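Local structure of alcohol dehydrogenase IV (Corynebacterium glutamicum, 3IV7) at residues L6-H10 and D188-A192; V42-E46 and H65-V69; V168-L172 and V302-K306; T247-F252 and E320-T325; Y266-F270 and L345-A349. The protein probably reduces maleylacetate with a nicotinamide cofactor, as a presumably metal-dependent member of the iron-containing alcohol dehydrogenase family. All coordinates share one frame; numbering follows the deposited sequence.

Contact 1. Residues L6-H10 and D188-A192; sequences LAFNH and DPINA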
loop_
_atom_site.group_PDB
_atom_site.type_symbol
_atom_site.label_atom_id
_atom_site.label_comp_id
_atom_site.label_asym_id
_atom_site.label_seq_id
_atom_site.Cartn_x
_atom_site.Cartn_y
_atom_site.Cartn_z
ATOM N N LEU A 6 17.327 1.534 9.583
ATOM C CA LEU A 6 15.914 1.439 9.294
ATOM C C LEU A 6 15.227 0.273 10.030
ATOM O O LEU A 6 15.643 -0.891 9.930
ATOM C CB LEU A 6 15.690 1.295 7.789
ATOM C CG LEU A 6 14.230 1.269 7.322
ATOM C CD1 LEU A 6 13.444 2.418 7.945
ATOM C CD2 LEU A 6 14.170 1.322 5.784
ATOM N N ALA A 7 14.170 0.593 10.748
ATOM C CA ALA A 7 13.434 -0.395 11.485
ATOM C C ALA A 7 11.990 -0.012 11.528
ATOM O O ALA A 7 11.666 1.132 11.823
ATOM C CB ALA A 7 13.988 -0.510 12.888
ATOM N N PHE A 8 11.111 -0.964 11.215
ATOM C CA PHE A 8 9.687 -0.747 11.286
ATOM C C PHE A 8 8.876 -2.042 11.298
ATOM O O PHE A 8 9.381 -3.129 10.998
ATOM C CB PHE A 8 9.197 0.170 10.140
ATOM C CG PHE A 8 9.383 -0.405 8.755
ATOM C CD1 PHE A 8 10.536 -0.126 8.015
ATOM C CD2 PHE A 8 8.369 -1.171 8.151
ATOM C CE1 PHE A 8 10.694 -0.652 6.716
ATOM C CE2 PHE A 8 8.546 -1.725 6.863
ATOM C CZ PHE A 8 9.673 -1.444 6.145
ATOM N N ASN A 9 7.637 -1.912 11.747
ATOM C CA ASN A 9 6.663 -2.986 11.771
ATOM C C ASN A 9 5.409 -2.413 11.100
ATOM O O ASN A 9 4.742 -1.511 11.646
ATOM C CB ASN A 9 6.390 -3.395 13.226
ATOM C CG ASN A 9 5.525 -4.668 13.343
ATOM O OD1 ASN A 9 4.686 -4.941 12.493
ATOM N ND2 ASN A 9 5.720 -5.419 14.431
ATOM N N HIS A 10 5.113 -2.882 9.896
ATOM C CA HIS A 10 4.046 -2.295 9.107
ATOM C C HIS A 10 2.920 -3.299 8.834
ATOM O O HIS A 10 3.155 -4.423 8.357
ATOM C CB HIS A 10 4.602 -1.752 7.778
ATOM C CG HIS A 10 3.550 -1.206 6.869
ATOM N ND1 HIS A 10 3.189 0.121 6.870
ATOM C CD2 HIS A 10 2.718 -1.821 5.997
ATOM C CE1 HIS A 10 2.180 0.300 6.036
ATOM N NE2 HIS A 10 1.889 -0.861 5.482
ATOM N N ASP A 188 6.284 5.190 9.080
ATOM C CA ASP A 188 7.295 4.273 8.467
ATOM C C ASP A 188 7.418 4.652 6.977
ATOM O O ASP A 188 6.707 5.532 6.528
ATOM C CB ASP A 188 6.918 2.792 8.701
ATOM C CG ASP A 188 5.659 2.353 7.921
ATOM O OD1 ASP A 188 5.507 2.757 6.734
ATOM O OD2 ASP A 188 4.853 1.548 8.494
ATOM N N PRO A 189 8.344 4.016 6.228
ATOM C CA PRO A 189 8.565 4.466 4.855
ATOM C C PRO A 189 7.418 4.248 3.911
ATOM O O PRO A 189 7.310 4.978 2.909
ATOM C CB PRO A 189 9.803 3.647 4.395
ATOM C CG PRO A 189 10.518 3.307 5.638
ATOM C CD PRO A 189 9.457 3.160 6.717
ATOM N N ILE A 190 6.564 3.262 4.209
ATOM C CA ILE A 190 5.430 2.929 3.354
ATOM C C ILE A 190 4.288 3.904 3.592
ATOM O O ILE A 190 3.781 4.498 2.641
ATOM C CB ILE A 190 4.960 1.491 3.576
ATOM C CG1 ILE A 190 6.091 0.533 3.205
ATOM C CG2 ILE A 190 3.666 1.204 2.712
ATOM C CD1 ILE A 190 5.986 -0.832 3.785
ATOM N N ASN A 191 3.853 4.072 4.853
ATOM C CA ASN A 191 2.814 5.055 5.097
ATOM C C ASN A 191 3.292 6.489 4.718
ATOM O O ASN A 191 2.483 7.331 4.340
ATOM C CB ASN A 191 2.196 4.967 6.506
ATOM C CG ASN A 191 3.216 5.093 7.639
ATOM O OD1 ASN A 191 4.004 6.026 7.676
ATOM N ND2 ASN A 191 3.095 4.206 8.647
ATOM N N ALA A 192 4.608 6.726 4.786
ATOM C CA ALA A 192 5.176 7.994 4.358
ATOM C C ALA A 192 4.958 8.210 2.856
ATOM O O ALA A 192 4.505 9.282 2.440
ATOM C CB ALA A 192 6.638 8.057 4.681
#

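Contact 2. Residues V42-E46 and H65-V69; sequences VIAGE and HDEVV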
loop_
_atom_site.group_PDB
_atom_site.type_symbol
_atom_site.label_atom_id
_atom_site.label_comp_id
_atom_site.label_asym_id
_atom_site.label_seq_id
_atom_site.Cartn_x
_atom_site.Cartn_y
_atom_site.Cartn_z
ATOM N N VAL A 42 -28.650 -1.108 3.411
ATOM C CA VAL A 42 -28.061 0.157 2.962
ATOM C C VAL A 42 -28.266 1.225 4.047
ATOM O O VAL A 42 -29.384 1.428 4.561
ATOM C CB VAL A 42 -28.663 0.636 1.625
ATOM C CG1 VAL A 42 -28.168 2.017 1.284
ATOM C CG2 VAL A 42 -28.302 -0.341 0.490
ATOM N N ILE A 43 -27.181 1.883 4.402
ATOM C CA ILE A 43 -27.182 2.873 5.459
ATOM C C ILE A 43 -26.859 4.204 4.831
ATOM O O ILE A 43 -25.815 4.357 4.193
ATOM C CB ILE A 43 -26.109 2.533 6.546
ATOM C CG1 ILE A 43 -26.425 1.208 7.202
ATOM C CG2 ILE A 43 -26.012 3.664 7.595
ATOM C CD1 ILE A 43 -25.242 0.522 7.797
ATOM N N ALA A 44 -27.728 5.179 5.039
ATOM C CA ALA A 44 -27.526 6.514 4.476
ATOM C C ALA A 44 -28.427 7.515 5.226
ATOM O O ALA A 44 -29.538 7.192 5.565
ATOM C CB ALA A 44 -27.878 6.516 2.953
ATOM N N GLY A 45 -27.915 8.701 5.509
ATOM C CA GLY A 45 -28.725 9.736 6.133
ATOM C C GLY A 45 -29.807 10.196 5.168
ATOM O O GLY A 45 -29.674 10.028 3.937
ATOM N N GLU A 46 -30.882 10.755 5.723
ATOM C CA GLU A 46 -32.047 11.227 4.936
ATOM C C GLU A 46 -31.636 12.051 3.729
ATOM O O GLU A 46 -32.180 11.884 2.660
ATOM C CB GLU A 46 -32.969 12.060 5.825
ATOM C CG GLU A 46 -33.682 11.251 6.923
ATOM C CD GLU A 46 -34.250 12.140 8.058
ATOM O OE1 GLU A 46 -34.439 13.359 7.831
ATOM O OE2 GLU A 46 -34.503 11.604 9.172
ATOM N N HIS A 65 -31.703 2.010 6.040
ATOM C CA HIS A 65 -31.611 2.539 7.380
ATOM C C HIS A 65 -31.087 3.945 7.313
ATOM O O HIS A 65 -29.976 4.170 6.817
ATOM C CB HIS A 65 -30.685 1.647 8.216
ATOM C CG HIS A 65 -30.605 2.034 9.656
ATOM N ND1 HIS A 65 -31.531 1.617 10.592
ATOM C CD2 HIS A 65 -29.701 2.792 10.328
ATOM C CE1 HIS A 65 -31.206 2.111 11.775
ATOM N NE2 HIS A 65 -30.102 2.826 11.643
ATOM N N ASP A 66 -31.889 4.917 7.785
ATOM C CA ASP A 66 -31.491 6.309 7.703
ATOM C C ASP A 66 -31.143 7.023 9.000
ATOM O O ASP A 66 -30.782 8.220 8.962
ATOM C CB ASP A 66 -32.470 7.132 6.861
ATOM C CG ASP A 66 -33.860 7.281 7.504
ATOM O OD1 ASP A 66 -34.068 6.909 8.681
ATOM O OD2 ASP A 66 -34.751 7.779 6.793
ATOM N N GLU A 67 -31.115 6.305 10.130
ATOM C CA GLU A 67 -30.748 6.964 11.392
ATOM C C GLU A 67 -29.245 7.111 11.532
ATOM O O GLU A 67 -28.600 6.329 12.183
ATOM C CB GLU A 67 -31.346 6.275 12.632
ATOM C CG GLU A 67 -31.070 7.106 13.880
ATOM C CD GLU A 67 -31.568 6.504 15.175
ATOM O OE1 GLU A 67 -31.822 5.288 15.251
ATOM O OE2 GLU A 67 -31.640 7.270 16.155
ATOM N N VAL A 68 -28.708 8.149 10.915
ATOM C CA VAL A 68 -27.305 8.438 10.950
ATOM C C VAL A 68 -27.171 9.678 11.800
ATOM O O VAL A 68 -27.849 10.660 11.560
ATOM C CB VAL A 68 -26.763 8.685 9.530
ATOM C CG1 VAL A 68 -25.312 9.209 9.554
ATOM C CG2 VAL A 68 -26.904 7.418 8.693
ATOM N N VAL A 69 -26.327 9.608 12.833
ATOM C CA VAL A 69 -26.197 10.702 13.813
ATOM C C VAL A 69 -24.728 10.945 14.079
ATOM O O VAL A 69 -23.973 10.016 14.296
ATOM C CB VAL A 69 -26.952 10.349 15.118
ATOM C CG1 VAL A 69 -26.888 11.514 16.156
ATOM C CG2 VAL A 69 -28.372 10.032 14.805
HETATM O O HOH W 1 -31.000 11.031 8.669
#

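Contact 3. Residues V168-L172 and V302-K306; sequences VASGL and VNAPK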
loop_
_atom_site.group_PDB
_atom_site.type_symbol
_atom_site.label_atom_id
_atom_site.label_comp_id
_atom_site.label_asym_id
_atom_site.label_seq_id
_atom_site.Cartn_x
_atom_site.Cartn_y
_atom_site.Cartn_z
ATOM N N VAL A 168 -13.678 21.657 0.269
ATOM C CA VAL A 168 -12.363 22.188 0.653
ATOM C C VAL A 168 -12.003 21.795 2.111
ATOM O O VAL A 168 -10.929 21.275 2.368
ATOM C CB VAL A 168 -12.312 23.732 0.459
ATOM C CG1 VAL A 168 -11.058 24.321 1.062
ATOM C CG2 VAL A 168 -12.386 24.069 -1.010
ATOM N N ALA A 169 -12.912 22.031 3.045
ATOM C CA ALA A 169 -12.634 21.710 4.434
ATOM C C ALA A 169 -12.391 20.232 4.598
ATOM O O ALA A 169 -11.430 19.833 5.266
ATOM C CB ALA A 169 -13.752 22.177 5.347
ATOM N N SER A 170 -13.237 19.406 3.972
ATOM C CA SER A 170 -13.075 17.951 4.062
ATOM C C SER A 170 -11.807 17.515 3.365
ATOM O O SER A 170 -11.114 16.611 3.841
ATOM C CB SER A 170 -14.291 17.185 3.480
ATOM O OG SER A 170 -14.102 15.770 3.605
ATOM N N GLY A 171 -11.489 18.125 2.236
ATOM C CA GLY A 171 -10.205 17.792 1.542
ATOM C C GLY A 171 -8.986 18.087 2.408
ATOM O O GLY A 171 -7.999 17.345 2.407
ATOM N N LEU A 172 -9.055 19.169 3.169
ATOM C CA LEU A 172 -7.949 19.539 4.050
ATOM C C LEU A 172 -7.904 18.620 5.260
ATOM O O LEU A 172 -6.842 18.420 5.843
ATOM C CB LEU A 172 -8.065 21.007 4.455
ATOM C CG LEU A 172 -7.819 21.988 3.286
ATOM C CD1 LEU A 172 -8.195 23.406 3.685
ATOM C CD2 LEU A 172 -6.371 21.948 2.809
ATOM N N VAL A 302 -7.791 27.878 -2.326
ATOM C CA VAL A 302 -9.103 27.255 -2.116
ATOM C C VAL A 302 -9.964 27.999 -1.097
ATOM O O VAL A 302 -10.977 27.474 -0.643
ATOM C CB VAL A 302 -8.969 25.770 -1.718
ATOM C CG1 VAL A 302 -8.252 24.975 -2.852
ATOM C CG2 VAL A 302 -8.215 25.614 -0.337
ATOM N N ASN A 303 -9.570 29.230 -0.761
ATOM C CA ASN A 303 -10.235 29.987 0.298
ATOM C C ASN A 303 -10.492 29.147 1.577
ATOM O O ASN A 303 -11.596 29.118 2.080
ATOM C CB ASN A 303 -11.567 30.555 -0.216
ATOM C CG ASN A 303 -12.136 31.600 0.707
ATOM O OD1 ASN A 303 -11.412 32.175 1.521
ATOM N ND2 ASN A 303 -13.437 31.849 0.603
ATOM N N ALA A 304 -9.439 28.536 2.114
ATOM C CA ALA A 304 -9.546 27.583 3.217
ATOM C C ALA A 304 -10.021 28.181 4.504
ATOM O O ALA A 304 -9.836 29.328 4.727
ATOM C CB ALA A 304 -8.169 26.888 3.444
ATOM N N PRO A 305 -10.589 27.356 5.401
ATOM C CA PRO A 305 -10.970 27.867 6.745
ATOM C C PRO A 305 -9.791 28.524 7.442
ATOM O O PRO A 305 -8.673 28.032 7.317
ATOM C CB PRO A 305 -11.409 26.596 7.481
ATOM C CG PRO A 305 -11.953 25.723 6.354
ATOM C CD PRO A 305 -11.050 25.980 5.184
ATOM N N LYS A 306 -10.034 29.605 8.190
ATOM C CA LYS A 306 -8.926 30.394 8.753
ATOM C C LYS A 306 -8.775 30.437 10.283
ATOM O O LYS A 306 -7.662 30.585 10.782
ATOM C CB LYS A 306 -8.971 31.821 8.206
ATOM C CG LYS A 306 -8.539 31.936 6.702
#

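Contact 4. Residues T247-F252 and E320-T325; sequences TLGGTF and EAVDVT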
loop_
_atom_site.group_PDB
_atom_site.type_symbol
_atom_site.label_atom_id
_atom_site.label_comp_id
_atom_site.label_asym_id
_atom_site.label_seq_id
_atom_site.Cartn_x
_atom_site.Cartn_y
_atom_site.Cartn_z
ATOM N N THR A 247 -9.874 16.319 20.616
ATOM C CA THR A 247 -10.293 17.152 21.773
ATOM C C THR A 247 -11.274 18.240 21.346
ATOM O O THR A 247 -12.313 18.423 21.978
ATOM C CB THR A 247 -9.090 17.844 22.436
ATOM O OG1 THR A 247 -8.195 16.871 22.969
ATOM C CG2 THR A 247 -9.542 18.797 23.573
ATOM N N LEU A 248 -10.956 18.956 20.254
ATOM C CA LEU A 248 -11.794 20.083 19.841
ATOM C C LEU A 248 -13.176 19.600 19.365
ATOM O O LEU A 248 -14.185 20.243 19.645
ATOM C CB LEU A 248 -11.090 20.959 18.782
ATOM C CG LEU A 248 -9.838 21.765 19.215
ATOM C CD1 LEU A 248 -9.237 22.553 18.040
ATOM C CD2 LEU A 248 -10.154 22.715 20.364
ATOM N N GLY A 249 -13.216 18.454 18.690
ATOM C CA GLY A 249 -14.488 17.853 18.238
ATOM C C GLY A 249 -15.253 17.185 19.375
ATOM O O GLY A 249 -16.467 17.285 19.457
ATOM N N GLY A 250 -14.526 16.533 20.270
ATOM C CA GLY A 250 -15.138 15.760 21.346
ATOM C C GLY A 250 -15.624 16.610 22.483
ATOM O O GLY A 250 -16.788 16.547 22.868
ATOM N N THR A 251 -14.742 17.449 22.990
ATOM C CA THR A 251 -15.026 18.230 24.172
ATOM C C THR A 251 -15.720 19.542 23.869
ATOM O O THR A 251 -16.556 19.997 24.651
ATOM C CB THR A 251 -13.732 18.539 24.913
ATOM O OG1 THR A 251 -12.992 17.322 25.110
ATOM C CG2 THR A 251 -14.027 19.220 26.262
ATOM N N PHE A 252 -15.373 20.172 22.745
ATOM C CA PHE A 252 -15.950 21.486 22.426
ATOM C C PHE A 252 -16.924 21.445 21.293
ATOM O O PHE A 252 -17.431 22.464 20.883
ATOM C CB PHE A 252 -14.838 22.472 22.121
ATOM C CG PHE A 252 -13.927 22.686 23.255
ATOM C CD1 PHE A 252 -12.849 21.852 23.454
ATOM C CD2 PHE A 252 -14.160 23.694 24.155
ATOM C CE1 PHE A 252 -12.015 22.037 24.507
ATOM C CE2 PHE A 252 -13.324 23.879 25.217
ATOM C CZ PHE A 252 -12.243 23.059 25.385
ATOM N N GLU A 320 -8.389 24.166 29.015
ATOM C CA GLU A 320 -9.003 22.858 29.096
ATOM C C GLU A 320 -8.583 21.976 27.900
ATOM O O GLU A 320 -8.245 20.784 28.077
ATOM C CB GLU A 320 -10.517 22.994 29.132
ATOM C CG GLU A 320 -11.278 21.650 29.220
ATOM C CD GLU A 320 -12.798 21.838 29.224
ATOM O OE1 GLU A 320 -13.258 23.012 29.184
ATOM O OE2 GLU A 320 -13.530 20.817 29.257
ATOM N N ALA A 321 -8.630 22.540 26.688
ATOM C CA ALA A 321 -8.244 21.796 25.531
ATOM C C ALA A 321 -6.858 21.238 25.759
ATOM O O ALA A 321 -6.582 20.091 25.422
ATOM C CB ALA A 321 -8.267 22.689 24.259
ATOM N N VAL A 322 -5.979 22.093 26.254
ATOM C CA VAL A 322 -4.602 21.723 26.537
ATOM C C VAL A 322 -4.519 20.655 27.615
ATOM O O VAL A 322 -3.806 19.658 27.454
ATOM C CB VAL A 322 -3.806 22.923 26.954
ATOM C CG1 VAL A 322 -2.513 22.503 27.551
ATOM C CG2 VAL A 322 -3.610 23.856 25.728
ATOM N N ASP A 323 -5.270 20.839 28.696
ATOM C CA ASP A 323 -5.376 19.804 29.746
ATOM C C ASP A 323 -5.655 18.422 29.213
ATOM O O ASP A 323 -4.989 17.480 29.588
ATOM C CB ASP A 323 -6.483 20.126 30.715
ATOM C CG ASP A 323 -5.990 20.608 31.949
ATOM O OD1 ASP A 323 -5.324 19.814 32.662
ATOM O OD2 ASP A 323 -6.233 21.781 32.238
ATOM N N VAL A 324 -6.694 18.326 28.385
ATOM C CA VAL A 324 -7.165 17.078 27.833
ATOM C C VAL A 324 -6.242 16.450 26.791
ATOM O O VAL A 324 -6.224 15.226 26.617
ATOM C CB VAL A 324 -8.522 17.300 27.160
ATOM C CG1 VAL A 324 -8.919 16.074 26.340
ATOM C CG2 VAL A 324 -9.572 17.636 28.218
ATOM N N THR A 325 -5.496 17.283 26.093
ATOM C CA THR A 325 -4.700 16.840 24.967
ATOM C C THR A 325 -3.235 16.566 25.273
ATOM O O THR A 325 -2.617 15.701 24.646
ATOM C CB THR A 325 -4.732 17.887 23.863
ATOM O OG1 THR A 325 -6.078 18.079 23.450
ATOM C CG2 THR A 325 -3.875 17.433 22.660
#

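Contact 5. Residues Y266-F270 and L345-A349; sequences YVLAF and LLEAA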
loop_
_atom_site.group_PDB
_atom_site.type_symbol
_atom_site.label_atom_id
_atom_site.label_comp_id
_atom_site.label_asym_id
_atom_site.label_seq_id
_atom_site.Cartn_x
_atom_site.Cartn_y
_atom_site.Cartn_z
ATOM N N TYR A 266 -1.143 25.147 11.566
ATOM C CA TYR A 266 -0.498 25.481 12.852
ATOM C C TYR A 266 0.340 24.300 13.374
ATOM O O TYR A 266 1.459 24.492 13.861
ATOM C CB TYR A 266 -1.563 25.975 13.891
ATOM C CG TYR A 266 -2.220 27.222 13.385
ATOM C CD1 TYR A 266 -1.548 28.443 13.437
ATOM C CD2 TYR A 266 -3.405 27.162 12.690
ATOM C CE1 TYR A 266 -2.057 29.550 12.853
ATOM C CE2 TYR A 266 -3.946 28.270 12.131
ATOM C CZ TYR A 266 -3.262 29.475 12.202
ATOM O OH TYR A 266 -3.797 30.610 11.631
ATOM N N VAL A 267 -0.156 23.082 13.190
ATOM C CA VAL A 267 0.628 21.893 13.588
ATOM C C VAL A 267 1.796 21.721 12.636
ATOM O O VAL A 267 2.901 21.400 13.060
ATOM C CB VAL A 267 -0.190 20.655 13.639
ATOM C CG1 VAL A 267 0.699 19.464 14.011
ATOM C CG2 VAL A 267 -1.364 20.824 14.651
ATOM N N LEU A 268 1.580 22.003 11.359
ATOM C CA LEU A 268 2.684 21.942 10.404
ATOM C C LEU A 268 3.760 22.954 10.773
ATOM O O LEU A 268 4.951 22.596 10.886
ATOM C CB LEU A 268 2.215 22.190 8.998
ATOM C CG LEU A 268 3.303 22.125 7.933
ATOM C CD1 LEU A 268 4.055 20.763 7.995
ATOM C CD2 LEU A 268 2.675 22.351 6.585
ATOM N N ALA A 269 3.356 24.211 10.954
ATOM C CA ALA A 269 4.293 25.282 11.326
ATOM C C ALA A 269 5.061 24.928 12.573
ATOM O O ALA A 269 6.261 25.157 12.654
ATOM C CB ALA A 269 3.543 26.593 11.536
ATOM N N PHE A 270 4.353 24.358 13.542
ATOM C CA PHE A 270 4.907 24.003 14.855
ATOM C C PHE A 270 5.966 22.890 14.774
ATOM O O PHE A 270 7.038 23.016 15.353
ATOM C CB PHE A 270 3.754 23.545 15.771
ATOM C CG PHE A 270 4.183 23.128 17.162
ATOM C CD1 PHE A 270 4.332 24.071 18.167
ATOM C CD2 PHE A 270 4.330 21.790 17.485
ATOM C CE1 PHE A 270 4.707 23.685 19.457
ATOM C CE2 PHE A 270 4.688 21.393 18.786
ATOM C CZ PHE A 270 4.882 22.336 19.757
ATOM N N LEU A 345 -0.122 27.499 20.324
ATOM C CA LEU A 345 -0.584 26.928 19.079
ATOM C C LEU A 345 -2.090 27.152 18.931
ATOM O O LEU A 345 -2.551 27.624 17.889
ATOM C CB LEU A 345 -0.254 25.442 19.015
ATOM C CG LEU A 345 -0.637 24.717 17.740
ATOM C CD1 LEU A 345 0.237 23.430 17.558
ATOM C CD2 LEU A 345 -2.132 24.383 17.707
ATOM N N LEU A 346 -2.847 26.812 19.971
ATOM C CA LEU A 346 -4.296 26.980 19.933
ATOM C C LEU A 346 -4.730 28.481 19.866
ATOM O O LEU A 346 -5.766 28.788 19.300
ATOM C CB LEU A 346 -4.956 26.277 21.112
ATOM C CG LEU A 346 -4.992 24.749 21.026
ATOM C CD1 LEU A 346 -5.677 24.158 22.278
ATOM C CD2 LEU A 346 -5.688 24.308 19.777
ATOM N N GLU A 347 -3.938 29.384 20.454
ATOM C CA GLU A 347 -4.201 30.837 20.332
ATOM C C GLU A 347 -4.078 31.273 18.893
ATOM O O GLU A 347 -4.874 32.065 18.414
ATOM C CB GLU A 347 -3.215 31.657 21.160
ATOM C CG GLU A 347 -3.392 31.558 22.609
ATOM C CD GLU A 347 -2.206 32.126 23.366
ATOM O OE1 GLU A 347 -1.561 33.079 22.850
ATOM O OE2 GLU A 347 -1.916 31.612 24.463
ATOM N N ALA A 348 -3.066 30.764 18.206
ATOM C CA ALA A 348 -2.854 31.091 16.788
ATOM C C ALA A 348 -4.003 30.589 15.925
ATOM O O ALA A 348 -4.481 31.312 15.042
ATOM C CB ALA A 348 -1.522 30.517 16.291
ATOM N N ALA A 349 -4.433 29.348 16.168
ATOM C CA ALA A 349 -5.534 28.753 15.419
ATOM C C ALA A 349 -6.854 29.456 15.731
ATOM O O ALA A 349 -7.702 29.569 14.869
ATOM C CB ALA A 349 -5.648 27.267 15.702
#

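Contact 1. Residues L6-H10 and D188-A192
His10 and Asp188 supply the polar link between strand and helix: His10 ND1 donates to Asp188 OD2 at 2.7 Å with an N-H...O angle of 156°. The oxygen lies almost in the imidazole plane and is met on its syn side, while ring and carboxylate planes are turned 63° apart. This is a His-carboxylate hydrogen bond. Asp188 is also the N-cap of the helix that starts at Pro189. Its CG sits between the backbone N and the carbonyl carbon (chi1 69°), which turns OD1 back to accept from Asn191 N at 2.8 Å and, weakly, from Ile190 N. Asn191 OD1 returns the favour by taking Asp188 N at 2.8 Å, completing a capping box. The amides of the first turn, together with the His10 N-H, would be expected to favour a negative charge on Asp188.

Apolar contacts flank this link. Ile190 CD1 rests over one face of the His10 ring, 4.1 Å from its centroid, a CH-pi contact. Pro189, well suited to a first helical turn because it needs no N-H, sets CD over a face of Phe8, 4.2 Å from that ring's centroid. Beyond it, Leu6 CD1 reaches Pro189 CG at 3.8 Å.

Helix 216-236 backs the contact, with Ser235 touching His10 and Asp188 and accepting a bond from Asn191 ND2. Phe8 to His10 pair in an antiparallel ladder with a strand of the second subunit, Phe8 lies nearly parallel to Phe19 of that subunit, and Tyr224 of the same neighbour packs on Pro189 and Ile190.

Contact 2. Residues V42-E46 and H65-V69
Ile43 and His65 form a parallel bridge, and here the backbones are drawn closely together. His65 N donates to Val42 O at 2.8 Å, and Ala44 N donates to His65 O at 3.0 Å, so the bonds reach out from residues before and after Ile43. A CA-H...O contact from Ile43 CA to His65 O, 3.4 Å, adds to them. Past the bridge the chains stay close: Asp66 CA lies 3.0 Å from Ala44 O. Val68 presses CG2, the branch anti to its carbonyl carbon, against Gly45 N at 3.6 Å and meets Ile43 CG2 at 4.0 Å. That methyl thus lies against the Ala44-Gly45 backbone.

Strand 40-43, helix 49-55 and strand 63-65 make a beta-alpha-beta crossover at one margin of the parallel sheet, in the Rossmann-like N-terminal part of this family. Helix 98-111 covers Ile43 and His65 on this face of the sheet, and Val68 in the loop beyond; the branched Ile43 suits the buried strand.

The far end is looser. A water bridges Glu46 N and Asp66 O, taking the place of a direct backbone bond. Glu46 is exposed, and its CG comes 3.6 Å from Asp66 OD2; the two carboxylates, with OE2 and OD2 4.5 Å apart, would be expected to repel mildly, a cost that solvent can screen.

Contact 3. Residues V168-L172 and V302-K306
Val168 and Val302 meet in the closest apolar contact here: Val168 CG1 lies 3.4 Å from Val302 CG2, tighter than usual van der Waals packing. The two side chains run at a slant to one another. Val168 CG1 is anti to the backbone N (chi1 171°), which swings this methyl off the helix toward the loop, and CG2 lies alongside Val302 O at 3.7 Å. A second tight pair joins Leu172 CD1 to Ala304 CB at 3.5 Å; the same methyl touches Pro305 CD at 4.1 Å. Farther along the proline ring, Ala169 CB meets Pro305 CG at 4.1 Å. Alanine suits this spot because its single methyl lets the proline ring approach the helix, while residues 168 and 172, one turn apart, carry the longer reach.

The backbone of the loop sets up this surface. Helix 291-301 ends in a Schellman motif in which Asn303, at positive phi, is the C-prime residue and Ala304 N bonds back to Arg299 O. The chain then extends through Ala304 and Pro305 and lays them along helix 164-181, within the all-helical C-terminal domain of the family. Proline fits such an extended segment, having no N-H that must find a partner, and its carbonyl O accepts from Arg299 NH2.

Other helices close the sides: Val210 of helix 189-211 touches both valines, and Ala261 of helix 256-271 touches Leu172 and Pro305.

Contact 4. Residues T247-F252 and E320-T325
Thr247, Thr251 and Phe252 pack on Glu320, Ala321, Val324 and Thr325 in a partly buried helix-helix contact, joining the C-terminal end of helix 240-250 to helix 318-326. Its inner side is polar at one point. Thr247 OG1 and Thr325 OG1 are hydrogen-bonded at 2.5 Å, a very short separation whose exact value deserves caution, and either hydroxyl may be the donor. Thr247 OG1 is anti to its carbonyl carbon (chi1 -63°), pointing it at the facing helix; it also has a weak bond to Lys243 O, one turn back in its own helix. Threonine suits this buried place because the hydroxyl can pair while the methyl packs: Thr247 CG2 lies 3.9 Å from Val324 CG1.

Phe252 brings its ring up to the small Ala321, with CE1 3.8 Å from CB, and Leu248 CD2 reaches the same methyl at 4.3 Å. Alanine keeps the helices near enough for both. Toward solvent, the extended Glu320 chain runs past the Phe252 ring in the opposite direction, and OE2 lies 3.4 Å from Thr251 CG2; its carboxylate is at an exposed position, as befits a charged group.

Phe313 meets Phe252 edge-to-face, and Leu346 of helix 339-351 covers Ala321 as well. Packing of this kind, between helices distant in sequence, belongs to the all-helical C-terminal domain of iron-containing alcohol dehydrogenases.

Contact 5. Residues Y266-F270 and L345-A349
Tyr266 OH makes a hydrogen bond with the backbone O of Glu353, beyond the two segments, while the ring that carries it lies against Ala348 and Ala349. The hydroxyl passes 3.5 Å from Ala348 O without bonding to it. Tyrosine therefore suits its place twice over: its ring packs on the facing helix and its hydroxyl is satisfied by Glu353 O.

The ring lies flat along the backbone of the facing helix. Ala349 CA sits over one face, 3.9 Å from the ring centroid and 18° off its normal, a CH-pi contact. Ala348 CB meets CD1 of Tyr266 at 3.5 Å, and Ala349 CB comes up to its CD2 at 3.8 Å. With CG anti to the carbonyl carbon (chi1 -62°), Tyr266 directs the ring toward this pair of alanines, whose small methyls let it come close.

One turn back, Leu345 packs its branched end against Tyr266, Val267 and Phe270. Its CD1 touches Phe270 CB at 3.9 Å and Val267 CG2 at 4.2 Å.

Helices 256-271 and 339-351 cross at a slant, nearer antiparallel than parallel: the axes of 266-270 and 345-349 approach to 10.3 Å with 137° between their directions. Ile244 of helix 240-250 touches Val267 and Leu345 alike, Leu308 bonds to the backbone of Ala349, and Pro355 and Leu358 of the C-terminal tail pack on Tyr266 and Leu345.

From the N terminus, contact 1 opens at residues 6-10 and closes only at 188-192, joining the first strand to helix 189-211. Contact 2 opens and closes within that span, pairing neighbouring strands of the parallel sheet, its centre about 37 Å from that of contact 1. Contact 3 opens at 168-172, before contact 1 has closed, so these two cross. Contacts 4 and 5 then open at 247-252 and 266-270, and contacts 3, 4 and 5 close in that order, each crossing the other two. They knit the helical domain together: contacts 4 and 5 touch through Ala321 and Leu346, and contacts 3 and 5 through Lys306 and Tyr266.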